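Local structure of beta-galactosidase (Trichoderma reesei, 3OG2) at residues Ser44-Pro49 and Thr72-Val77; Asn214-Pro219 and Asp233-Asp238; Leu276-Gly281 and Asn320-Phe325; Phe303-Tyr308 and Tyr359-Leu364. The protein probably hydrolyses terminal non-reducing beta-D-galactose residues in beta-D-galactosides, as a fungal glycoside hydrolase of family 35. All coordinates share one frame; numbering follows the deposited sequence.

In the fold
All four contacts lie in the family 35 catalytic TIM barrel. Contacts 1, 2 and 3 reach one mixed sheet: contact 1 pairs strands 38-47 and 72-76, contact 3 pairs strands 275-280 and 318-321, and contact 2 joins strand 236-239 to the loop before it. The centres of contacts 1 and 3 are about 9 Å apart, those of contacts 2 and 3 about 13 Å; contact 3 touches both, and Tyr76 (contact 1) and Glu278 (contact 3) of the galactose site have side chains about 3 Å apart. Contact 4 touches contact 3, their centres about 12 Å apart, and packs helices 301-313 and 357-370 outside the strands. Along the chain contacts 1 to 3 run in series; contacts 3 and 4 interleave.

Contact 1 (Ser44-Pro49 and Thr72-Val77); sequences SGEVHP and TVSFYV
The His48 imidazole has Tyr76 CB over one face, in a CH-pi contact 4.3 Å from the ring centroid and displaced toward the rim, while Glu46 OE2 lies at its edge in the ring plane. The Tyr76 ring in turn carries Glu46 OE2 over one face, again toward the rim. The two side chains run side by side, pointing the same way, but their ring planes stand oblique at 42°, and His48 NE2 comes within 3.2 Å of Tyr76 CD2.

Glu46 ties these groups together. Its chain bends at chi2 (87°), which swings CD back toward the strand 72-76. His48 NE2 donates to the anti lone pair of Glu46 OE2 at 2.8 Å, and Ser74 OG donates to Glu46 OE1 at 2.6 Å from above the carboxylate plane. Arg114 forms a salt bridge with OE2 and Asn320 a hydrogen bond with OE1, so each oxygen has two partners and the carboxylate is probably kept ionised.

Beneath the side chains the strands pair in parallel register, Ser44 with Thr72, Gly45 with Val73 and Glu46 with Ser74. Three backbone hydrogen bonds join them, Gly45 N to Thr72 O, Ser74 N to Gly45 O and Val47 N to Ser74 O, each 3.0 Å. Away from the Glu46 and Ser74 side chains, Val47 CB meets Val73 CG1 at 3.8 Å.

Tyr76, which binds galactose in another structure of this enzyme, bonds through OH to Asn179. Strands 38-47 and 72-76 with helix 58-66 form a beta-alpha-beta unit of the barrel; Val47 and Val73 pack against helices 58-66 and 98-107, and strand 110-116 flanks strand 72-76.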
# COMPACT_ATOMS: atom_id res chain seq x y z
N SER A 44 -12.77 1.67 2.93
CA SER A 44 -11.90 0.76 2.19
C SER A 44 -10.45 1.08 2.38
O SER A 44 -10.13 2.26 2.57
CB SER A 44 -12.30 0.91 0.70
OG SER A 44 -11.49 0.06 -0.12
N GLY A 45 -9.63 0.05 2.27
CA GLY A 45 -8.19 0.25 2.33
C GLY A 45 -7.54 -0.27 1.05
O GLY A 45 -7.92 -1.36 0.61
N GLU A 46 -6.53 0.37 0.55
CA GLU A 46 -5.85 -0.08 -0.65
C GLU A 46 -4.76 -1.12 -0.30
O GLU A 46 -3.95 -0.87 0.60
CB GLU A 46 -5.14 1.10 -1.34
CG GLU A 46 -4.67 0.73 -2.72
CD GLU A 46 -5.65 0.89 -3.85
OE1 GLU A 46 -6.83 1.32 -3.64
OE2 GLU A 46 -5.26 0.57 -5.02
N VAL A 47 -4.80 -2.23 -1.04
CA VAL A 47 -3.83 -3.34 -0.93
C VAL A 47 -3.53 -3.82 -2.34
O VAL A 47 -4.46 -4.00 -3.10
CB VAL A 47 -4.41 -4.50 -0.11
CG1 VAL A 47 -3.42 -5.69 -0.08
CG2 VAL A 47 -4.78 -4.06 1.30
N HIS A 48 -2.26 -4.04 -2.65
CA HIS A 48 -1.92 -4.46 -4.03
C HIS A 48 -1.40 -5.88 -3.97
O HIS A 48 -0.34 -6.11 -3.42
CB HIS A 48 -0.85 -3.57 -4.63
CG HIS A 48 -1.37 -2.16 -4.82
ND1 HIS A 48 -0.58 -1.11 -5.07
CD2 HIS A 48 -2.68 -1.74 -4.81
CE1 HIS A 48 -1.38 -0.03 -5.19
NE2 HIS A 48 -2.65 -0.38 -5.03
N PRO A 49 -2.15 -6.86 -4.47
CA PRO A 49 -1.77 -8.27 -4.28
C PRO A 49 -0.38 -8.55 -4.83
O PRO A 49 0.35 -9.37 -4.26
CB PRO A 49 -2.85 -9.06 -5.01
CG PRO A 49 -3.63 -8.09 -5.81
CD PRO A 49 -3.46 -6.73 -5.16
N THR A 72 -14.10 -3.03 3.13
CA THR A 72 -13.71 -3.15 1.71
C THR A 72 -12.21 -2.98 1.58
O THR A 72 -11.57 -2.30 2.38
CB THR A 72 -14.47 -2.10 0.91
OG1 THR A 72 -15.89 -2.26 1.07
CG2 THR A 72 -14.18 -2.14 -0.58
N VAL A 73 -11.69 -3.62 0.55
CA VAL A 73 -10.33 -3.39 0.09
C VAL A 73 -10.41 -3.05 -1.40
O VAL A 73 -11.17 -3.67 -2.15
CB VAL A 73 -9.45 -4.64 0.35
CG1 VAL A 73 -8.20 -4.69 -0.53
CG2 VAL A 73 -9.06 -4.59 1.85
N SER A 74 -9.57 -2.08 -1.77
CA SER A 74 -9.38 -1.71 -3.17
C SER A 74 -8.04 -2.20 -3.66
O SER A 74 -7.07 -2.08 -2.93
CB SER A 74 -9.46 -0.17 -3.22
OG SER A 74 -9.12 0.32 -4.51
N PHE A 75 -8.00 -2.78 -4.88
CA PHE A 75 -6.74 -3.33 -5.34
C PHE A 75 -6.53 -3.04 -6.81
O PHE A 75 -7.47 -3.04 -7.60
CB PHE A 75 -6.67 -4.83 -5.11
CG PHE A 75 -7.63 -5.68 -5.94
CD1 PHE A 75 -8.98 -5.85 -5.59
CD2 PHE A 75 -7.17 -6.30 -7.11
CE1 PHE A 75 -9.82 -6.65 -6.38
CE2 PHE A 75 -8.01 -7.11 -7.87
CZ PHE A 75 -9.33 -7.28 -7.51
N TYR A 76 -5.26 -2.85 -7.16
CA TYR A 76 -4.83 -2.80 -8.55
C TYR A 76 -4.44 -4.20 -9.00
O TYR A 76 -4.03 -5.05 -8.17
CB TYR A 76 -3.62 -1.88 -8.72
CG TYR A 76 -3.92 -0.39 -8.77
CD1 TYR A 76 -4.98 0.15 -9.53
CD2 TYR A 76 -3.04 0.47 -8.11
CE1 TYR A 76 -5.16 1.55 -9.57
CE2 TYR A 76 -3.23 1.84 -8.16
CZ TYR A 76 -4.28 2.36 -8.88
OH TYR A 76 -4.43 3.72 -8.88
N VAL A 77 -4.46 -4.38 -10.33
CA VAL A 77 -3.78 -5.50 -10.98
C VAL A 77 -2.73 -4.91 -11.90
O VAL A 77 -3.04 -3.90 -12.59
CB VAL A 77 -4.74 -6.39 -11.77
CG1 VAL A 77 -3.97 -7.57 -12.36
CG2 VAL A 77 -5.92 -6.83 -10.93

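Contact 2 (Asn214-Pro219 and Asp233-Asp238); sequences NNDAFP and DIYGHD
Asp216 OD2 accepts from Tyr235 OH at 2.6 Å and also from the backbone N of Thr222. The phenol approaches on the anti side of the carboxylate, 21° out of its plane, while OD2 lies at the edge of the Tyr235 ring and in the plane of that ring; carboxylate and ring are turned 89° to each other. Ser182 OG bonds to the other oxygen, Asp216 OD1, so both ends of the carboxylate are fixed. The bond from CA to CB of Tyr235 points away from loop 214-219, yet the ring reaches back to Asp216.

Around this pair the backbones are joined by a single bridge between Asp216 and His237. Asp216 N donates to Gly236 O at 2.9 Å and Asp238 N to Asp216 O at 2.8 Å. Next to it a side chain joins in: Asn214 OD1 accepts from Gly236 N at 2.8 Å, with a nearly straight N-H...O angle of 169°. The loop thus lies along barrel strand 236-239, whose residue His237 is also hydrogen-bonded through its backbone to Val277 of strand 275-280.

At the far end Pro219 CG sits over the centre of the His237 ring, 3.8 Å from its centroid, a CH-pi contact. The imidazole is held by ND1, which donates in the ring plane to Asp238 O at 3.0 Å, and Trp261 meets the ring edge-to-face.

Asn215 ND2 makes a weak hydrogen bond to Asp238 OD2 at 3.1 Å. The same amide reaches the galactose-site residues, ND2 bonding to Asn179 OD1 and OD1 accepting from Glu180 N.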
# COMPACT_ATOMS: atom_id res chain seq x y z
N ASN A 214 -15.27 5.58 -11.24
CA ASN A 214 -13.98 6.07 -11.71
C ASN A 214 -13.27 6.84 -10.59
O ASN A 214 -13.74 6.94 -9.47
CB ASN A 214 -14.12 6.94 -12.99
CG ASN A 214 -14.86 8.23 -12.76
OD1 ASN A 214 -15.57 8.47 -11.77
ND2 ASN A 214 -14.79 9.05 -13.78
N ASN A 215 -12.07 7.35 -10.94
CA ASN A 215 -11.25 8.03 -9.97
C ASN A 215 -10.55 9.20 -10.59
O ASN A 215 -9.34 9.23 -10.78
CB ASN A 215 -10.25 7.06 -9.29
CG ASN A 215 -9.14 6.54 -10.15
OD1 ASN A 215 -9.36 6.28 -11.35
ND2 ASN A 215 -7.96 6.39 -9.59
N ASP A 216 -11.31 10.22 -10.90
CA ASP A 216 -10.76 11.46 -11.41
C ASP A 216 -9.69 11.99 -10.46
O ASP A 216 -9.87 11.94 -9.24
CB ASP A 216 -11.90 12.43 -11.61
CG ASP A 216 -11.80 13.45 -12.74
OD1 ASP A 216 -10.73 13.55 -13.39
OD2 ASP A 216 -12.80 14.19 -12.93
N ALA A 217 -8.55 12.47 -10.99
CA ALA A 217 -7.48 12.93 -10.11
C ALA A 217 -7.86 14.08 -9.22
O ALA A 217 -7.29 14.30 -8.12
CB ALA A 217 -6.25 13.27 -10.92
N PHE A 218 -8.82 14.87 -9.70
CA PHE A 218 -9.35 16.02 -9.00
C PHE A 218 -10.81 16.09 -9.42
O PHE A 218 -11.24 15.35 -10.33
CB PHE A 218 -8.55 17.29 -9.34
CG PHE A 218 -8.72 17.69 -10.80
CD1 PHE A 218 -7.96 17.12 -11.80
CD2 PHE A 218 -9.66 18.64 -11.16
CE1 PHE A 218 -8.14 17.48 -13.14
CE2 PHE A 218 -9.84 19.02 -12.50
CZ PHE A 218 -9.08 18.43 -13.49
N PRO A 219 -11.63 16.94 -8.81
CA PRO A 219 -13.04 17.00 -9.22
C PRO A 219 -13.21 17.75 -10.54
O PRO A 219 -13.65 18.90 -10.61
CB PRO A 219 -13.73 17.72 -8.04
CG PRO A 219 -12.73 17.77 -6.97
CD PRO A 219 -11.38 17.76 -7.62
N ASP A 233 -20.91 4.67 -13.72
CA ASP A 233 -22.11 4.66 -12.90
C ASP A 233 -22.01 5.62 -11.72
O ASP A 233 -22.97 6.30 -11.36
CB ASP A 233 -22.38 3.26 -12.40
CG ASP A 233 -22.66 2.31 -13.54
OD1 ASP A 233 -23.48 2.68 -14.45
OD2 ASP A 233 -22.18 1.19 -13.51
N ILE A 234 -20.84 5.61 -11.06
CA ILE A 234 -20.64 6.41 -9.85
C ILE A 234 -19.39 7.24 -10.10
O ILE A 234 -18.31 6.69 -10.38
CB ILE A 234 -20.48 5.54 -8.59
CG1 ILE A 234 -21.74 4.70 -8.35
CG2 ILE A 234 -20.04 6.39 -7.42
CD1 ILE A 234 -21.59 3.66 -7.22
N TYR A 235 -19.50 8.56 -10.00
CA TYR A 235 -18.35 9.43 -10.19
C TYR A 235 -17.48 9.41 -8.93
O TYR A 235 -18.00 9.72 -7.84
CB TYR A 235 -18.83 10.87 -10.46
CG TYR A 235 -17.67 11.82 -10.60
CD1 TYR A 235 -16.86 11.84 -11.74
CD2 TYR A 235 -17.37 12.71 -9.53
CE1 TYR A 235 -15.76 12.70 -11.88
CE2 TYR A 235 -16.28 13.57 -9.70
CZ TYR A 235 -15.50 13.56 -10.84
OH TYR A 235 -14.44 14.45 -10.95
N GLY A 236 -16.22 9.09 -9.07
CA GLY A 236 -15.27 9.11 -7.95
C GLY A 236 -14.13 10.09 -8.28
O GLY A 236 -13.84 10.32 -9.45
N HIS A 237 -13.53 10.61 -7.20
CA HIS A 237 -12.30 11.36 -7.43
C HIS A 237 -11.34 11.12 -6.26
O HIS A 237 -11.69 10.46 -5.28
CB HIS A 237 -12.54 12.86 -7.69
CG HIS A 237 -12.92 13.68 -6.50
ND1 HIS A 237 -12.02 14.13 -5.56
CD2 HIS A 237 -14.15 14.12 -6.12
CE1 HIS A 237 -12.72 14.84 -4.64
NE2 HIS A 237 -14.00 14.86 -4.95
N ASP A 238 -10.14 11.64 -6.45
CA ASP A 238 -9.05 11.35 -5.50
C ASP A 238 -8.60 12.61 -4.77
O ASP A 238 -9.03 13.72 -5.13
CB ASP A 238 -7.88 10.76 -6.27
CG ASP A 238 -8.25 9.40 -6.86
OD1 ASP A 238 -9.30 8.81 -6.54
OD2 ASP A 238 -7.45 8.85 -7.69

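Contact 3 (Leu276-Gly281 and Asn320-Phe325); sequences LVEFQG and NIYMTF
Tyr322 and Asn320 have the most surface buried in this contact, and they meet strand 275-280 differently. CB of Asn320 points toward segment 276-281, with CG anti to the backbone N (chi1 176°). Its ND2 donates to Val277 O at 2.9 Å, the acceptor lying near the amide plane, and its backbone N and O both bond to segment 276-281: Asn320 N to Leu276 O at 2.9 Å, Phe279 N to Asn320 O at 2.8 Å. OD1 bonds to Ser44 of strand 38-47, so the side chain spans three strands.

Tyr322 lies side by side with Glu278, CB to CB 3.9 Å, with carboxylate and ring planes 25° apart. Glu278 OE1 is over one ring face, toward the rim, and Met323 SD lies over the centre of the opposite face. Tyr322 OH bonds to Tyr342. The Glu278 carboxylate is held by Tyr240 at OE1 and by a salt bridge from Arg114 to OE2.

Farther along, Tyr322 N donates to Phe279 O at 3.0 Å and Gly281 N to Tyr322 O at 2.8 Å. These are neighbouring parallel strands of a TIM barrel, and Glu278, a galactose-binding residue in another structure of this enzyme, stands near their C-terminal ends, where the active site of such barrels lies.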
# COMPACT_ATOMS: atom_id res chain seq x y z
N LEU A 276 -14.57 9.12 -2.56
CA LEU A 276 -13.15 9.41 -2.62
C LEU A 276 -12.49 8.04 -2.85
O LEU A 276 -12.29 7.25 -1.93
CB LEU A 276 -12.61 10.06 -1.34
CG LEU A 276 -13.15 11.48 -1.14
CD1 LEU A 276 -12.75 12.00 0.24
CD2 LEU A 276 -12.64 12.42 -2.25
N VAL A 277 -12.20 7.76 -4.11
CA VAL A 277 -11.72 6.43 -4.49
C VAL A 277 -10.26 6.26 -4.10
O VAL A 277 -9.76 5.17 -3.88
CB VAL A 277 -11.96 6.21 -6.00
CG1 VAL A 277 -11.31 4.92 -6.51
CG2 VAL A 277 -13.47 6.16 -6.16
N GLU A 278 -9.49 7.36 -3.97
CA GLU A 278 -8.16 7.33 -3.34
C GLU A 278 -8.05 8.58 -2.48
O GLU A 278 -8.13 9.70 -3.03
CB GLU A 278 -6.97 7.38 -4.28
CG GLU A 278 -6.99 6.22 -5.30
CD GLU A 278 -5.92 6.47 -6.33
OE1 GLU A 278 -4.96 7.26 -6.12
OE2 GLU A 278 -5.99 5.84 -7.41
N PHE A 279 -7.87 8.39 -1.19
CA PHE A 279 -7.58 9.52 -0.32
C PHE A 279 -6.28 9.21 0.42
O PHE A 279 -6.07 8.09 0.89
CB PHE A 279 -8.73 9.82 0.64
CG PHE A 279 -8.44 11.17 1.33
CD1 PHE A 279 -8.69 12.38 0.66
CD2 PHE A 279 -7.88 11.19 2.60
CE1 PHE A 279 -8.37 13.58 1.29
CE2 PHE A 279 -7.58 12.40 3.20
CZ PHE A 279 -7.80 13.59 2.55
N GLN A 280 -5.42 10.21 0.55
CA GLN A 280 -4.09 10.04 1.12
C GLN A 280 -4.05 9.27 2.43
O GLN A 280 -4.66 9.65 3.45
CB GLN A 280 -3.55 11.47 1.35
CG GLN A 280 -2.11 11.48 1.83
CD GLN A 280 -1.41 12.77 1.45
OE1 GLN A 280 -2.03 13.83 1.26
NE2 GLN A 280 -0.09 12.69 1.31
N GLY A 281 -3.26 8.19 2.38
CA GLY A 281 -2.93 7.38 3.55
C GLY A 281 -1.43 7.32 3.81
O GLY A 281 -1.04 6.55 4.71
N ASN A 320 -11.82 5.39 0.31
CA ASN A 320 -10.74 4.42 0.24
C ASN A 320 -9.41 5.09 0.54
O ASN A 320 -9.11 6.15 -0.01
CB ASN A 320 -10.70 3.78 -1.14
CG ASN A 320 -9.53 2.82 -1.31
OD1 ASN A 320 -9.41 1.84 -0.55
ND2 ASN A 320 -8.65 3.06 -2.26
N ILE A 321 -8.66 4.46 1.43
CA ILE A 321 -7.38 5.00 1.90
C ILE A 321 -6.22 4.38 1.16
O ILE A 321 -5.97 3.18 1.22
CB ILE A 321 -7.22 4.73 3.42
CG1 ILE A 321 -8.41 5.30 4.25
CG2 ILE A 321 -5.87 5.25 3.94
CD1 ILE A 321 -8.71 6.77 3.92
N TYR A 322 -5.51 5.24 0.36
CA TYR A 322 -4.40 4.79 -0.51
C TYR A 322 -3.13 5.26 0.18
O TYR A 322 -2.95 6.50 0.22
CB TYR A 322 -4.58 5.43 -1.91
CG TYR A 322 -3.55 4.88 -2.88
CD1 TYR A 322 -2.20 5.22 -2.83
CD2 TYR A 322 -3.91 3.98 -3.89
CE1 TYR A 322 -1.27 4.73 -3.69
CE2 TYR A 322 -2.99 3.45 -4.80
CZ TYR A 322 -1.68 3.83 -4.68
OH TYR A 322 -0.74 3.29 -5.53
N MET A 323 -2.17 4.44 0.57
CA MET A 323 -2.28 2.99 0.76
C MET A 323 -2.73 2.69 2.20
O MET A 323 -2.50 3.51 3.11
CB MET A 323 -0.90 2.35 0.61
CG MET A 323 -0.29 2.47 -0.80
SD MET A 323 -1.31 1.73 -2.09
CE MET A 323 -1.15 -0.02 -1.71
N THR A 324 -3.30 1.52 2.41
CA THR A 324 -3.49 1.00 3.77
C THR A 324 -2.41 -0.01 4.11
O THR A 324 -1.88 0.05 5.21
CB THR A 324 -4.92 0.47 3.91
OG1 THR A 324 -5.83 1.60 3.76
CG2 THR A 324 -5.18 -0.12 5.28
N PHE A 325 -2.07 -0.89 3.19
CA PHE A 325 -0.89 -1.74 3.30
C PHE A 325 -0.14 -1.58 1.98
O PHE A 325 -0.76 -1.88 0.93
CB PHE A 325 -1.26 -3.21 3.57
CG PHE A 325 -0.04 -4.11 3.35
CD1 PHE A 325 1.02 -4.10 4.23
CD2 PHE A 325 -0.01 -4.94 2.22
CE1 PHE A 325 2.13 -4.92 4.01
CE2 PHE A 325 1.10 -5.75 2.01
CZ PHE A 325 2.15 -5.75 2.91

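Contact 4 (Phe303-Tyr308 and Tyr359-Leu364); sequences FERVFY and YSELKL. With MAN (alpha-D-mannopyranose), chain B.
Tyr308 meets Leu362 at the edge of its ring: Leu362 CD1 lies near the ring plane, 3.8 Å from Tyr308 CE2. Glu304 crosses Leu362 at about a right angle, its OE2 3.9 Å from Leu362 CB, and slides past Glu361 in the opposite direction. No direct hydrogen bond joins the two helical segments. Arg305 CB instead touches Glu361 OE2 at 3.5 Å, and a water bridges their polar ends, accepting from Arg305 NH1 at 3.0 Å and donating to Glu361 OE1 at 2.7 Å.

The axes of the two short helical segments approach to 9.7 Å with their directions 34° apart, helix against helix on the outer layer of the TIM barrel.

The Arg305 chain is extended from CG to NE, carrying the guanidinium beyond the helix pair to a mannose of a glycan attached to the protein. NH2 donates to mannose O3 at 3.1 Å, with O3 at the guanidinium edge, near its plane; NH1 reaches the same oxygen at 3.3 Å. Arg448 O accepts from Arg305 NE, and Gln365 holds Glu361 OE2. Inward, Tyr308 OH bonds to Gln280 O of strand 275-280, and Phe319 packs edge-to-face with the Tyr308 ring.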
# COMPACT_ATOMS: atom_id res chain seq x y z
N PHE A 303 -2.92 13.86 11.16
CA PHE A 303 -3.45 14.03 9.81
C PHE A 303 -4.76 13.27 9.67
O PHE A 303 -5.74 13.75 9.10
CB PHE A 303 -2.37 13.55 8.80
CG PHE A 303 -2.99 13.13 7.48
CD1 PHE A 303 -3.23 14.07 6.50
CD2 PHE A 303 -3.32 11.81 7.18
CE1 PHE A 303 -3.81 13.72 5.29
CE2 PHE A 303 -3.91 11.42 6.00
CZ PHE A 303 -4.15 12.39 5.03
N GLU A 304 -4.81 12.01 10.13
CA GLU A 304 -6.05 11.22 9.94
C GLU A 304 -7.22 11.87 10.63
O GLU A 304 -8.32 12.00 10.08
CB GLU A 304 -5.91 9.78 10.47
CG GLU A 304 -4.85 9.01 9.65
CD GLU A 304 -4.75 7.59 10.18
OE1 GLU A 304 -4.94 7.42 11.45
OE2 GLU A 304 -4.40 6.69 9.43
N ARG A 305 -7.03 12.27 11.91
CA ARG A 305 -8.27 12.77 12.57
C ARG A 305 -8.69 14.11 11.97
O ARG A 305 -9.91 14.30 11.84
CB ARG A 305 -8.10 12.76 14.05
CG ARG A 305 -7.02 13.69 14.52
CD ARG A 305 -6.51 13.17 15.90
NE ARG A 305 -5.66 14.22 16.44
CZ ARG A 305 -4.98 14.17 17.60
NH1 ARG A 305 -4.96 13.08 18.39
NH2 ARG A 305 -4.29 15.25 17.96
N VAL A 306 -7.78 15.00 11.58
CA VAL A 306 -8.26 16.26 10.97
C VAL A 306 -8.75 16.05 9.55
O VAL A 306 -9.86 16.47 9.18
CB VAL A 306 -7.15 17.34 10.99
CG1 VAL A 306 -7.63 18.62 10.30
CG2 VAL A 306 -6.68 17.65 12.42
N PHE A 307 -7.92 15.41 8.70
CA PHE A 307 -8.33 15.33 7.30
C PHE A 307 -9.42 14.30 7.03
O PHE A 307 -10.27 14.51 6.15
CB PHE A 307 -7.11 14.98 6.40
CG PHE A 307 -6.20 16.17 6.15
CD1 PHE A 307 -5.27 16.57 7.09
CD2 PHE A 307 -6.30 16.83 4.89
CE1 PHE A 307 -4.42 17.60 6.83
CE2 PHE A 307 -5.44 17.91 4.64
CZ PHE A 307 -4.51 18.28 5.59
N TYR A 308 -9.43 13.17 7.73
CA TYR A 308 -10.47 12.16 7.42
C TYR A 308 -11.81 12.62 7.94
O TYR A 308 -12.84 12.47 7.28
CB TYR A 308 -10.13 10.78 7.94
CG TYR A 308 -8.89 10.14 7.29
CD1 TYR A 308 -8.13 10.80 6.33
CD2 TYR A 308 -8.52 8.86 7.68
CE1 TYR A 308 -7.02 10.19 5.77
CE2 TYR A 308 -7.40 8.25 7.13
CZ TYR A 308 -6.66 8.92 6.18
OH TYR A 308 -5.56 8.31 5.64
N TYR A 359 -2.65 3.69 12.90
CA TYR A 359 -3.53 2.50 12.78
C TYR A 359 -4.65 2.60 13.80
O TYR A 359 -5.84 2.40 13.50
CB TYR A 359 -2.69 1.20 12.94
CG TYR A 359 -3.58 -0.03 12.88
CD1 TYR A 359 -4.20 -0.55 14.03
CD2 TYR A 359 -3.81 -0.67 11.64
CE1 TYR A 359 -5.03 -1.65 13.99
CE2 TYR A 359 -4.64 -1.77 11.59
CZ TYR A 359 -5.24 -2.26 12.77
OH TYR A 359 -6.07 -3.35 12.78
N SER A 360 -4.26 2.81 15.08
CA SER A 360 -5.28 2.77 16.13
C SER A 360 -6.26 3.92 15.98
O SER A 360 -7.46 3.74 16.25
CB SER A 360 -4.60 2.82 17.50
OG SER A 360 -3.69 1.71 17.62
N GLU A 361 -5.76 5.10 15.54
CA GLU A 361 -6.70 6.22 15.31
C GLU A 361 -7.66 5.90 14.17
O GLU A 361 -8.84 6.22 14.24
CB GLU A 361 -5.89 7.46 14.99
CG GLU A 361 -6.77 8.57 14.40
CD GLU A 361 -7.91 9.08 15.27
OE1 GLU A 361 -7.67 9.18 16.51
OE2 GLU A 361 -9.04 9.42 14.78
N LEU A 362 -7.16 5.23 13.11
CA LEU A 362 -8.05 4.89 11.99
C LEU A 362 -9.12 3.91 12.43
O LEU A 362 -10.27 4.02 11.98
CB LEU A 362 -7.19 4.35 10.86
CG LEU A 362 -7.88 4.07 9.54
CD1 LEU A 362 -8.69 5.26 9.03
CD2 LEU A 362 -6.80 3.70 8.51
N LYS A 363 -8.76 2.98 13.34
CA LYS A 363 -9.77 2.05 13.87
C LYS A 363 -10.86 2.79 14.61
O LYS A 363 -12.02 2.42 14.54
CB LYS A 363 -9.05 1.10 14.85
CG LYS A 363 -10.00 0.12 15.52
CD LYS A 363 -9.26 -0.97 16.35
CE LYS A 363 -8.39 -0.28 17.43
NZ LYS A 363 -7.79 -1.32 18.32
N LEU A 364 -10.54 3.88 15.35
CA LEU A 364 -11.63 4.58 16.05
C LEU A 364 -12.64 5.11 15.04
O LEU A 364 -13.86 5.09 15.28
CB LEU A 364 -11.06 5.76 16.83
CG LEU A 364 -9.96 5.46 17.82
CD1 LEU A 364 -9.58 6.74 18.58
CD2 LEU A 364 -10.38 4.38 18.80
C1 MAN B . -0.63 13.43 22.91
C2 MAN B . -1.95 14.10 22.60
C3 MAN B . -2.36 13.92 21.14
C4 MAN B . -1.21 14.40 20.27
C5 MAN B . 0.06 13.59 20.59
C6 MAN B . 1.26 14.18 19.81
O2 MAN B . -1.75 15.47 22.87
O3 MAN B . -3.53 14.66 20.86
O4 MAN B . -1.55 14.15 18.92
O5 MAN B . 0.34 13.78 21.97
O6 MAN B . 2.39 13.33 19.98
O HOH W 1 -5.45 10.30 17.45